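Local coordinates for uncharacterized protein (Bordetella bronchiseptica, PDB 4XG0), which probably acts as an ATP-dependent kinase in the catabolism of acid sugars, pairing a sugar-binding N-terminal domain with a nucleotide-binding C-terminal domain, at residues A[109-114]-A[235-240]; A[117-122]-A[180-185]; A[139-144]-A[212-217]; A[225-230]-A[248-253]. One frame throughout, in Å; residues are numbered along the deposited sequence.

Contact 1 of 4, residues A[109-114]-A[235-240]; sequences KKVDST and VPVGSG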
loop_
_atom_site.group_PDB
_atom_site.type_symbol
_atom_site.label_atom_id
_atom_site.label_comp_id
_atom_site.label_asym_id
_atom_site.label_seq_id
_atom_site.Cartn_x
_atom_site.Cartn_y
_atom_site.Cartn_z
ATOM N N LYS A 109 -10.465 -0.690 -11.581
ATOM C CA LYS A 109 -11.583 0.011 -12.179
ATOM C C LYS A 109 -12.229 0.945 -11.155
ATOM O O LYS A 109 -12.706 0.505 -10.106
ATOM C CB LYS A 109 -12.662 -0.960 -12.701
ATOM C CG LYS A 109 -13.710 -0.262 -13.490
ATOM C CD LYS A 109 -14.774 -1.219 -14.053
ATOM C CE LYS A 109 -15.663 -0.552 -15.135
ATOM N NZ LYS A 109 -16.609 0.469 -14.597
ATOM N N LYS A 110 -12.197 2.241 -11.451
ATOM C CA LYS A 110 -12.655 3.292 -10.555
ATOM C C LYS A 110 -14.064 3.724 -10.935
ATOM O O LYS A 110 -14.317 4.188 -12.061
ATOM C CB LYS A 110 -11.693 4.504 -10.570
ATOM C CG LYS A 110 -12.298 5.846 -10.107
ATOM C CD LYS A 110 -12.637 5.835 -8.594
ATOM C CE LYS A 110 -13.126 7.199 -8.124
ATOM N NZ LYS A 110 -14.437 7.548 -8.676
ATOM N N VAL A 111 -14.981 3.509 -9.982
ATOM C CA VAL A 111 -16.392 3.803 -10.142
ATOM C C VAL A 111 -16.889 4.796 -9.080
ATOM O O VAL A 111 -16.151 5.167 -8.166
ATOM C CB VAL A 111 -17.229 2.494 -10.083
ATOM C CG1 VAL A 111 -16.851 1.571 -11.239
ATOM C CG2 VAL A 111 -16.993 1.799 -8.778
ATOM N N ASP A 112 -18.118 5.287 -9.269
ATOM C CA ASP A 112 -18.811 6.091 -8.268
ATOM C C ASP A 112 -19.001 5.234 -7.019
ATOM O O ASP A 112 -19.427 4.058 -7.108
ATOM C CB ASP A 112 -20.187 6.517 -8.842
ATOM C CG ASP A 112 -20.986 7.473 -7.926
ATOM O OD1 ASP A 112 -20.418 8.428 -7.333
ATOM O OD2 ASP A 112 -22.247 7.288 -7.872
ATOM N N SER A 113 -18.732 5.834 -5.870
ATOM C CA SER A 113 -19.047 5.197 -4.591
ATOM C C SER A 113 -20.521 4.921 -4.475
ATOM O O SER A 113 -20.898 3.990 -3.770
ATOM C CB SER A 113 -18.616 6.036 -3.387
ATOM O OG SER A 113 -19.266 7.280 -3.355
ATOM N N THR A 114 -21.345 5.758 -5.113
ATOM C CA THR A 114 -22.784 5.568 -5.034
ATOM C C THR A 114 -23.408 4.884 -6.248
ATOM O O THR A 114 -24.622 4.995 -6.464
ATOM C CB THR A 114 -23.523 6.885 -4.681
ATOM O OG1 THR A 114 -23.050 7.967 -5.495
ATOM C CG2 THR A 114 -23.340 7.218 -3.200
ATOM N N VAL A 235 -9.166 -8.112 -10.122
ATOM C CA VAL A 235 -9.510 -6.804 -10.645
ATOM C C VAL A 235 -10.369 -6.021 -9.650
ATOM O O VAL A 235 -11.603 -6.160 -9.631
ATOM C CB VAL A 235 -10.306 -6.898 -11.960
ATOM C CG1 VAL A 235 -10.647 -5.498 -12.445
ATOM C CG2 VAL A 235 -9.532 -7.679 -13.057
ATOM N N PRO A 236 -9.736 -5.211 -8.805
ATOM C CA PRO A 236 -10.567 -4.396 -7.926
ATOM C C PRO A 236 -11.435 -3.401 -8.683
ATOM O O PRO A 236 -11.016 -2.764 -9.645
ATOM C CB PRO A 236 -9.558 -3.676 -7.055
ATOM C CG PRO A 236 -8.287 -3.713 -7.813
ATOM C CD PRO A 236 -8.296 -4.952 -8.604
ATOM N N VAL A 237 -12.659 -3.274 -8.196
ATOM C CA VAL A 237 -13.633 -2.316 -8.703
ATOM C C VAL A 237 -14.080 -1.517 -7.512
ATOM O O VAL A 237 -14.765 -2.040 -6.613
ATOM C CB VAL A 237 -14.845 -2.996 -9.301
ATOM C CG1 VAL A 237 -15.845 -1.954 -9.851
ATOM C CG2 VAL A 237 -14.446 -4.010 -10.372
ATOM N N GLY A 238 -13.684 -0.254 -7.467
ATOM C CA GLY A 238 -13.927 0.530 -6.275
ATOM C C GLY A 238 -13.981 2.007 -6.563
ATOM O O GLY A 238 -13.812 2.436 -7.701
ATOM N N SER A 239 -14.251 2.780 -5.534
ATOM C CA SER A 239 -14.244 4.214 -5.670
ATOM C C SER A 239 -12.912 4.725 -5.187
ATOM O O SER A 239 -11.902 3.995 -5.124
ATOM C CB SER A 239 -15.346 4.824 -4.829
ATOM O OG SER A 239 -15.097 4.590 -3.451
ATOM N N GLY A 240 -12.920 5.952 -4.703
ATOM C CA GLY A 240 -11.696 6.483 -4.122
ATOM C C GLY A 240 -11.234 5.791 -2.854
ATOM O O GLY A 240 -10.071 5.898 -2.476
#

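Contact 2 of 4, residues A[117-122]-A[180-185]; sequences GAFKAE and PTLLGC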
loop_
_atom_site.group_PDB
_atom_site.type_symbol
_atom_site.label_atom_id
_atom_site.label_comp_id
_atom_site.label_asym_id
_atom_site.label_seq_id
_atom_site.Cartn_x
_atom_site.Cartn_y
_atom_site.Cartn_z
ATOM N N GLY A 117 -24.103 4.893 -12.910
ATOM C CA GLY A 117 -23.499 4.453 -14.147
ATOM C C GLY A 117 -24.095 3.154 -14.660
ATOM O O GLY A 117 -25.008 2.602 -14.048
ATOM N N ALA A 118 -23.574 2.683 -15.795
ATOM C CA ALA A 118 -23.885 1.361 -16.331
ATOM C C ALA A 118 -23.061 0.314 -15.590
ATOM O O ALA A 118 -22.160 -0.327 -16.153
ATOM C CB ALA A 118 -23.593 1.311 -17.826
ATOM N N PHE A 119 -23.400 0.140 -14.320
ATOM C CA PHE A 119 -22.518 -0.484 -13.360
ATOM C C PHE A 119 -22.134 -1.903 -13.752
ATOM O O PHE A 119 -20.932 -2.214 -13.871
ATOM C CB PHE A 119 -23.184 -0.446 -11.986
ATOM C CG PHE A 119 -22.248 -0.556 -10.843
ATOM C CD1 PHE A 119 -21.487 0.526 -10.447
ATOM C CD2 PHE A 119 -22.157 -1.731 -10.111
ATOM C CE1 PHE A 119 -20.632 0.402 -9.352
ATOM C CE2 PHE A 119 -21.305 -1.844 -9.043
ATOM C CZ PHE A 119 -20.564 -0.791 -8.663
ATOM N N LYS A 120 -23.144 -2.757 -13.973
ATOM C CA LYS A 120 -22.882 -4.141 -14.300
ATOM C C LYS A 120 -22.283 -4.252 -15.675
ATOM O O LYS A 120 -21.400 -5.062 -15.890
ATOM C CB LYS A 120 -24.186 -4.990 -14.247
ATOM C CG LYS A 120 -23.940 -6.450 -14.564
ATOM C CD LYS A 120 -25.327 -7.233 -14.636
ATOM C CE LYS A 120 -25.195 -8.589 -15.296
ATOM N NZ LYS A 120 -24.256 -9.486 -14.573
ATOM N N ALA A 121 -22.749 -3.434 -16.607
ATOM C CA ALA A 121 -22.328 -3.576 -17.998
ATOM C C ALA A 121 -20.816 -3.354 -18.104
ATOM O O ALA A 121 -20.111 -4.114 -18.761
ATOM C CB ALA A 121 -23.098 -2.595 -18.906
ATOM N N GLU A 122 -20.337 -2.338 -17.400
ATOM C CA GLU A 122 -18.911 -1.939 -17.499
ATOM C C GLU A 122 -18.055 -2.961 -16.770
ATOM O O GLU A 122 -16.982 -3.321 -17.245
ATOM C CB GLU A 122 -18.672 -0.529 -16.948
ATOM C CG GLU A 122 -19.287 0.600 -17.773
ATOM C CD GLU A 122 -18.733 1.964 -17.378
ATOM O OE1 GLU A 122 -17.727 1.979 -16.641
ATOM O OE2 GLU A 122 -19.276 3.013 -17.804
ATOM N N PRO A 180 -24.921 -7.168 -4.887
ATOM C CA PRO A 180 -24.998 -8.551 -5.393
ATOM C C PRO A 180 -26.225 -8.799 -6.286
ATOM O O PRO A 180 -26.158 -9.566 -7.240
ATOM C CB PRO A 180 -25.027 -9.389 -4.115
ATOM C CG PRO A 180 -24.379 -8.517 -3.070
ATOM C CD PRO A 180 -24.765 -7.120 -3.423
ATOM N N THR A 181 -27.338 -8.148 -5.977
ATOM C CA THR A 181 -28.517 -8.211 -6.824
ATOM C C THR A 181 -28.269 -7.441 -8.133
ATOM O O THR A 181 -28.539 -7.941 -9.224
ATOM C CB THR A 181 -29.713 -7.646 -6.078
ATOM O OG1 THR A 181 -29.981 -8.469 -4.948
ATOM C CG2 THR A 181 -30.953 -7.617 -6.964
ATOM N N LEU A 182 -27.703 -6.240 -8.017
ATOM C CA LEU A 182 -27.377 -5.401 -9.181
ATOM C C LEU A 182 -26.507 -6.169 -10.164
ATOM O O LEU A 182 -26.751 -6.134 -11.381
ATOM C CB LEU A 182 -26.680 -4.107 -8.731
ATOM C CG LEU A 182 -26.299 -3.036 -9.762
ATOM C CD1 LEU A 182 -27.512 -2.539 -10.521
ATOM C CD2 LEU A 182 -25.594 -1.889 -9.039
ATOM N N LEU A 183 -25.517 -6.888 -9.635
ATOM C CA LEU A 183 -24.551 -7.602 -10.475
ATOM C C LEU A 183 -24.905 -9.064 -10.743
ATOM O O LEU A 183 -24.391 -9.647 -11.693
ATOM C CB LEU A 183 -23.151 -7.562 -9.858
ATOM C CG LEU A 183 -22.552 -6.185 -9.656
ATOM C CD1 LEU A 183 -21.178 -6.333 -9.097
ATOM C CD2 LEU A 183 -22.484 -5.408 -10.947
ATOM N N GLY A 184 -25.763 -9.654 -9.905
ATOM C CA GLY A 184 -26.077 -11.073 -9.993
ATOM C C GLY A 184 -24.869 -11.890 -9.559
ATOM O O GLY A 184 -24.432 -12.789 -10.269
ATOM N N CYS A 185 -24.308 -11.560 -8.397
ATOM C CA CYS A 185 -23.090 -12.209 -7.922
ATOM C C CYS A 185 -23.102 -12.546 -6.433
ATOM O O CYS A 185 -24.090 -12.308 -5.719
ATOM C CB CYS A 185 -21.882 -11.338 -8.241
ATOM S SG CYS A 185 -21.768 -9.857 -7.219
#

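Contact 3 of 4, residues A[139-144]-A[212-217]; sequences CPAFPV and VDALDD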
loop_
_atom_site.group_PDB
_atom_site.type_symbol
_atom_site.label_atom_id
_atom_site.label_comp_id
_atom_site.label_asym_id
_atom_site.label_seq_id
_atom_site.Cartn_x
_atom_site.Cartn_y
_atom_site.Cartn_z
ATOM N N CYS A 139 -16.055 -3.414 -4.435
ATOM C CA CYS A 139 -16.298 -2.766 -3.151
ATOM C C CYS A 139 -16.172 -1.234 -3.286
ATOM O O CYS A 139 -15.087 -0.658 -3.137
ATOM C CB CYS A 139 -15.303 -3.264 -2.120
ATOM S SG CYS A 139 -15.457 -2.404 -0.522
ATOM N N PRO A 140 -17.296 -0.560 -3.512
ATOM C CA PRO A 140 -17.188 0.877 -3.795
ATOM C C PRO A 140 -17.156 1.754 -2.528
ATOM O O PRO A 140 -17.345 2.980 -2.589
ATOM C CB PRO A 140 -18.440 1.159 -4.639
ATOM C CG PRO A 140 -18.869 -0.171 -5.151
ATOM C CD PRO A 140 -18.565 -1.094 -4.012
ATOM N N ALA A 141 -16.972 1.139 -1.383
ATOM C CA ALA A 141 -16.921 1.905 -0.120
ATOM C C ALA A 141 -15.925 3.040 -0.149
ATOM O O ALA A 141 -14.833 2.926 -0.732
ATOM C CB ALA A 141 -16.576 1.001 1.037
ATOM N N PHE A 142 -16.271 4.118 0.563
ATOM C CA PHE A 142 -15.369 5.253 0.711
ATOM C C PHE A 142 -15.648 5.779 2.097
ATOM O O PHE A 142 -16.414 6.718 2.283
ATOM C CB PHE A 142 -15.673 6.304 -0.361
ATOM C CG PHE A 142 -14.531 7.245 -0.646
ATOM C CD1 PHE A 142 -13.437 7.296 0.186
ATOM C CD2 PHE A 142 -14.577 8.062 -1.750
ATOM C CE1 PHE A 142 -12.362 8.152 -0.099
ATOM C CE2 PHE A 142 -13.496 8.920 -2.035
ATOM C CZ PHE A 142 -12.421 8.955 -1.215
ATOM N N PRO A 143 -15.080 5.123 3.100
ATOM C CA PRO A 143 -15.534 5.385 4.459
ATOM C C PRO A 143 -15.355 6.828 4.924
ATOM O O PRO A 143 -16.174 7.296 5.719
ATOM C CB PRO A 143 -14.708 4.410 5.291
ATOM C CG PRO A 143 -14.385 3.276 4.298
ATOM C CD PRO A 143 -14.222 3.935 2.998
ATOM N N VAL A 144 -14.322 7.523 4.466
ATOM C CA VAL A 144 -14.078 8.855 4.997
ATOM C C VAL A 144 -15.105 9.829 4.437
ATOM O O VAL A 144 -15.318 10.891 5.008
ATOM C CB VAL A 144 -12.586 9.313 4.759
ATOM C CG1 VAL A 144 -12.355 9.684 3.317
ATOM C CG2 VAL A 144 -12.225 10.452 5.672
ATOM N N VAL A 212 -17.539 -7.398 -1.707
ATOM C CA VAL A 212 -16.970 -7.492 -0.365
ATOM C C VAL A 212 -17.354 -6.284 0.492
ATOM O O VAL A 212 -17.308 -5.133 0.071
ATOM C CB VAL A 212 -15.419 -7.645 -0.419
ATOM C CG1 VAL A 212 -14.849 -7.763 0.999
ATOM C CG2 VAL A 212 -15.037 -8.843 -1.293
ATOM N N ASP A 213 -17.811 -6.567 1.702
ATOM C CA ASP A 213 -18.235 -5.551 2.613
ATOM C C ASP A 213 -17.032 -4.743 3.052
ATOM O O ASP A 213 -15.888 -5.228 3.055
ATOM C CB ASP A 213 -18.867 -6.196 3.855
ATOM C CG ASP A 213 -20.343 -6.397 3.738
ATOM O OD1 ASP A 213 -20.891 -6.408 2.609
ATOM O OD2 ASP A 213 -20.972 -6.569 4.820
ATOM N N ALA A 214 -17.318 -3.519 3.448
ATOM C CA ALA A 214 -16.328 -2.707 4.160
ATOM C C ALA A 214 -17.051 -1.604 4.901
ATOM O O ALA A 214 -17.801 -0.833 4.293
ATOM C CB ALA A 214 -15.352 -2.099 3.172
ATOM N N LEU A 215 -16.812 -1.512 6.201
ATOM C CA LEU A 215 -17.360 -0.419 7.004
ATOM C C LEU A 215 -16.365 0.744 7.216
ATOM O O LEU A 215 -16.762 1.905 7.453
ATOM C CB LEU A 215 -17.747 -0.978 8.357
ATOM C CG LEU A 215 -18.766 -0.205 9.171
ATOM C CD1 LEU A 215 -20.087 -0.066 8.396
ATOM C CD2 LEU A 215 -18.994 -0.969 10.466
ATOM N N ASP A 216 -15.076 0.426 7.157
ATOM C CA ASP A 216 -14.047 1.407 7.478
ATOM C C ASP A 216 -12.773 1.179 6.670
ATOM O O ASP A 216 -12.674 0.214 5.904
ATOM C CB ASP A 216 -13.750 1.458 8.989
ATOM C CG ASP A 216 -13.269 0.140 9.553
ATOM O OD1 ASP A 216 -12.888 -0.776 8.789
ATOM O OD2 ASP A 216 -13.258 0.032 10.791
ATOM N N ASP A 217 -11.813 2.068 6.863
ATOM C CA ASP A 217 -10.553 2.021 6.118
ATOM C C ASP A 217 -9.805 0.742 6.435
ATOM O O ASP A 217 -9.134 0.187 5.563
ATOM C CB ASP A 217 -9.678 3.236 6.445
ATOM C CG ASP A 217 -10.180 4.507 5.788
ATOM O OD1 ASP A 217 -10.870 4.414 4.755
ATOM O OD2 ASP A 217 -9.876 5.605 6.301
HETATM O O HOH W 1 -11.877 6.293 3.165
#

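Contact 4 of 4, residues A[225-230]-A[248-253]; sequences RAIGVL and RVWAGG. With SO4 (sulfate ion), chain D.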
loop_
_atom_site.group_PDB
_atom_site.type_symbol
_atom_site.label_atom_id
_atom_site.label_comp_id
_atom_site.label_asym_id
_atom_site.label_seq_id
_atom_site.Cartn_x
_atom_site.Cartn_y
_atom_site.Cartn_z
ATOM N N ARG A 225 -5.156 -5.795 0.721
ATOM C CA ARG A 225 -4.128 -6.801 0.948
ATOM C C ARG A 225 -4.504 -8.169 0.359
ATOM O O ARG A 225 -3.662 -8.841 -0.263
ATOM C CB ARG A 225 -3.813 -6.917 2.437
ATOM C CG ARG A 225 -3.150 -5.656 2.962
ATOM C CD ARG A 225 -2.834 -5.714 4.448
ATOM N NE ARG A 225 -1.937 -4.610 4.794
ATOM C CZ ARG A 225 -1.643 -4.204 6.030
ATOM N NH1 ARG A 225 -2.188 -4.785 7.096
ATOM N NH2 ARG A 225 -0.800 -3.187 6.200
ATOM N N ALA A 226 -5.746 -8.594 0.573
ATOM C CA ALA A 226 -6.243 -9.823 -0.017
ATOM C C ALA A 226 -6.146 -9.770 -1.526
ATOM O O ALA A 226 -5.746 -10.736 -2.157
ATOM C CB ALA A 226 -7.689 -10.092 0.406
ATOM N N ILE A 227 -6.566 -8.657 -2.095
ATOM C CA ILE A 227 -6.443 -8.441 -3.523
ATOM C C ILE A 227 -4.974 -8.566 -3.946
ATOM O O ILE A 227 -4.662 -9.186 -4.941
ATOM C CB ILE A 227 -7.035 -7.077 -3.936
ATOM C CG1 ILE A 227 -8.575 -7.182 -3.930
ATOM C CG2 ILE A 227 -6.554 -6.661 -5.319
ATOM C CD1 ILE A 227 -9.248 -5.886 -3.935
ATOM N N GLY A 228 -4.056 -7.983 -3.176
ATOM C CA GLY A 228 -2.645 -8.110 -3.487
ATOM C C GLY A 228 -2.206 -9.560 -3.565
ATOM O O GLY A 228 -1.521 -9.955 -4.504
ATOM N N VAL A 229 -2.591 -10.346 -2.561
ATOM C CA VAL A 229 -2.279 -11.765 -2.513
ATOM C C VAL A 229 -2.761 -12.475 -3.770
ATOM O O VAL A 229 -2.080 -13.375 -4.265
ATOM C CB VAL A 229 -2.900 -12.421 -1.268
ATOM C CG1 VAL A 229 -2.825 -13.938 -1.354
ATOM C CG2 VAL A 229 -2.210 -11.909 -0.004
ATOM N N LEU A 230 -3.946 -12.104 -4.266
ATOM C CA LEU A 230 -4.499 -12.749 -5.457
ATOM C C LEU A 230 -3.790 -12.358 -6.746
ATOM O O LEU A 230 -3.940 -13.030 -7.764
ATOM C CB LEU A 230 -5.997 -12.486 -5.605
ATOM C CG LEU A 230 -6.946 -13.140 -4.586
ATOM C CD1 LEU A 230 -8.329 -12.524 -4.701
ATOM C CD2 LEU A 230 -7.017 -14.649 -4.749
ATOM N N ARG A 248 -0.574 1.349 -2.195
ATOM C CA ARG A 248 0.330 0.839 -1.208
ATOM C C ARG A 248 0.572 -0.686 -1.261
ATOM O O ARG A 248 1.708 -1.158 -1.122
ATOM C CB ARG A 248 -0.146 1.256 0.192
ATOM C CG ARG A 248 -0.093 2.756 0.455
ATOM C CD ARG A 248 -0.319 3.094 1.902
ATOM N NE ARG A 248 -1.738 3.016 2.217
ATOM C CZ ARG A 248 -2.568 4.059 2.196
ATOM N NH1 ARG A 248 -3.842 3.873 2.497
ATOM N NH2 ARG A 248 -2.145 5.269 1.839
ATOM N N VAL A 249 -0.480 -1.469 -1.483
ATOM C CA VAL A 249 -0.286 -2.893 -1.469
ATOM C C VAL A 249 0.537 -3.331 -2.671
ATOM O O VAL A 249 1.437 -4.141 -2.547
ATOM C CB VAL A 249 -1.637 -3.629 -1.445
ATOM C CG1 VAL A 249 -1.409 -5.084 -1.754
ATOM C CG2 VAL A 249 -2.251 -3.461 -0.068
ATOM N N TRP A 250 0.245 -2.745 -3.817
ATOM C CA TRP A 250 0.969 -3.080 -5.025
ATOM C C TRP A 250 2.425 -2.576 -4.966
ATOM O O TRP A 250 3.334 -3.208 -5.515
ATOM C CB TRP A 250 0.227 -2.541 -6.239
ATOM C CG TRP A 250 -0.974 -3.402 -6.631
ATOM C CD1 TRP A 250 -1.145 -4.734 -6.368
ATOM C CD2 TRP A 250 -2.152 -2.983 -7.342
ATOM N NE1 TRP A 250 -2.372 -5.165 -6.869
ATOM C CE2 TRP A 250 -2.993 -4.112 -7.469
ATOM C CE3 TRP A 250 -2.577 -1.764 -7.884
ATOM C CZ2 TRP A 250 -4.223 -4.058 -8.113
ATOM C CZ3 TRP A 250 -3.771 -1.707 -8.518
ATOM C CH2 TRP A 250 -4.599 -2.857 -8.627
ATOM N N ALA A 251 2.659 -1.460 -4.282
ATOM C CA ALA A 251 4.027 -1.019 -4.021
ATOM C C ALA A 251 4.760 -2.002 -3.074
ATOM O O ALA A 251 5.924 -2.329 -3.262
ATOM C CB ALA A 251 3.996 0.391 -3.408
ATOM N N GLY A 252 4.067 -2.481 -2.045
ATOM C CA GLY A 252 4.665 -3.393 -1.099
ATOM C C GLY A 252 5.138 -4.674 -1.762
ATOM O O GLY A 252 6.070 -5.319 -1.307
ATOM N N GLY A 253 4.458 -5.039 -2.846
ATOM C CA GLY A 253 4.839 -6.221 -3.599
ATOM C C GLY A 253 6.170 -6.031 -4.278
ATOM O O GLY A 253 6.826 -7.009 -4.660
HETATM S S SO4 D . -4.981 7.613 2.788
HETATM O O1 SO4 D . -5.603 6.274 2.967
HETATM O O2 SO4 D . -5.656 8.456 1.781
HETATM O O3 SO4 D . -3.594 7.466 2.328
HETATM O O4 SO4 D . -5.014 8.357 4.053
HETATM O O HOH W 2 -3.473 -7.911 -7.183
#

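Contact 1 of 4, residues A[109-114]-A[235-240]
Pro236 opens the pairing: its carbonyl O accepts Lys109 N at 2.9 Å, and strands 234-238 and 106-110 run parallel from there as central neighbours in the eight-stranded sheet of the sugar-binding domain. Val237, bridged with Lys109, sends CG1 to Val111 CG1, 3.9 Å away, on the face where helix 119-130 packs. The Lys109 chain rises from that same face and ends in a salt bridge with Glu122. Gly238 N then bonds Lys109 O at 2.9 Å, while Gly238 O takes Val111 N at 2.8 Å in a nearly straight bond (169° at the hydrogen) and also meets Lys110 CA at 3.2 Å in a CA-H...O contact. Over Ser239 and Gly240 lies the Lys110 chain, CD 3.6 Å from Ser239 C and CE 3.6 Å from Gly240 N. Bends at chi2 (68°) and chi4 (69°) curl it back, and NZ meets its neighbour's carbonyl, Val111 O, at 3.0 Å from above the carbonyl plane. Ser239, the N-cap of helix 240-252, packs CB against Ser113 CB and turns OG to Gly241 N and Pro140 O. Gly238 and Gly240 fit a GxGxxA strand-turn-helix pattern of Rossmann type, although the role of that turn here is not established. Backbone bonds thus fix the C-terminal ends of the two strands, from which Lys110, Asp112 and Ser113 each reach a bound citrate. That anion probably comes from the crystallisation liquor; its surroundings of a lysine, a serine and an aspartate are consistent with, but do not prove, a pocket for an acid sugar.

Contact 2 of 4, residues A[117-122]-A[180-185]
Two helix ends of the sugar-binding domain meet here: the first turn of helix 119-130, which follows strand 106-110, and the last turn of helix 179-183, closed by a Schellman motif. Phe119 and Lys120 face Leu182 and Leu183. The phenyl ring offers CD2 to both leucines, standing 3.6 Å from Leu182 CD2 and 3.8 Å from Leu183 CD2. The Leu183 methyl lies at the ring edge, near its plane, whereas the Leu182 methyl comes in obliquely and its side chain crosses that of Phe119 at about a right angle. Leu183 CD2 also presses on the start of the lysine, 3.7 Å from Lys120 CB. From there the Lys120 chain runs extended, CG anti to the backbone N (chi1 -179°), past Leu182 O, and bends only at chi4 (60°) to bring NZ to Leu183 O at 2.9 Å. This donor sits 35° out of the carbonyl plane, and the same ammonium forms a salt bridge with Asp124 one turn further along its own helix. Beyond Leu183, Gly184, with positive phi, is the C-prime residue that ends the helix: Cys185 N bonds Pro180 O at 3.0 Å, and a weak bond joins Gly184 N to Thr181 O. The lysine therefore binds a carbonyl in the final turn of the helix, where the dipole would probably favour a positive charge. Inward of the lysine, Phe119 also packs on Val111 and Pro140, and Leu183 on Val209. A small apolar cluster of Phe119, Leu182 and Leu183, with a lysine at its outer margin donating to a carbonyl at a Schellman-capped C-terminus, characterises this helix-to-helix join.

Contact 3 of 4, residues A[139-144]-A[212-217]
Cys139 and Ala214 meet through SG and CB, 3.7 Å apart. The cysteine has SG anti to its own amide nitrogen (chi1 175°), which swings the sulfur across to the other segment, 3.4 Å from Val212 O. Ala214 CB is shared: Ala141 CB touches it as well, at 4.0 Å, so three small side chains meet between the segments. These are the loops that leave strands 135-139 and 209-212, neighbouring parallel strands of the eight-stranded sheet, at their C-terminal ends; the second leads into helix 217-230, with Asp216 as N-cap binding Asp219 N. Further out, Pro143 CG meets the backbone of the helix start at the ring's edge, 3.6 Å from Asp216 C. The next residue, Asp217, reaches over a face of the proline ring: with CG anti to its carbonyl carbon (chi1 -75°), the carboxylate leans back, and OD1 lies 3.7 Å from Pro143 CG. The same OD1 accepts a water at 2.7 Å, and this water in turn accepts Val144 N at 3.0 Å. That bridge joins the helix start to the 3-10 turn that begins at Pro143, with the water lying in the plane of the Phe142 ring at its edge.

Contact 4 of 4, residues A[225-230]-A[248-253]
A methyl of Val249 packs directly on the bare backbone of Gly228: CG1 occupies the side of the glycine that faces helix 240-252, 3.7 Å from Gly228 CA. The two helices flank strand 234-238 in the chain, forming helix-strand-helix in the parallel alpha/beta sugar-binding domain, and their short segments cross at -41° with axes 9.2 Å apart. Val249 straddles the neighbouring helix with both methyls. CG1, anti to the backbone N (chi1 167°), goes to the glycine, and CG2 goes back one turn to Arg225, 3.8 Å from its CG. The arginine chain crosses the valine at about a right angle, and its guanidinium makes a long, weak ion pair with Glu422. Deeper in, Trp250 makes a looser, oblique approach, CZ2 4.5 Å from Ile227 CG2, and both side chains also pack on Pro236 of the intervening strand. A water lies at the edge of the indole, in its plane, accepting Trp250 NE1 at 3.0 Å and donating to Ile227 O at 2.8 Å. On the far side of Val249, Arg248 turns to a sulfate, probably from the crystallisation liquor, in an end-on, two-pronged bond: NH1 to O1 at 3.0 Å, and NH2 to O3 at 2.7 Å.

Contacts 1 and 3 lie at the C-terminal ends of strands 106-110, 234-238, 135-139 and 209-212 in the parallel sheet of the sugar-binding domain. Their centres are 10 Å apart, and Val237 O to Cys139 N joins them directly. Contact 2, 12 Å from contact 1 between centres, lies between helices 119-130 and 179-183. Contact 4 joins helices 217-230 and 240-252 of the same parallel alpha/beta unit, its centre 7 Å from the centre of the chain; it touches contact 1 through Pro236. Along the chain, contacts 2 and 3 are nested within contact 1, whereas contact 4 alternates with it. Strand 234-238, late in the domain's sequence, inserts between the earlier strands 106-110 and 135-139.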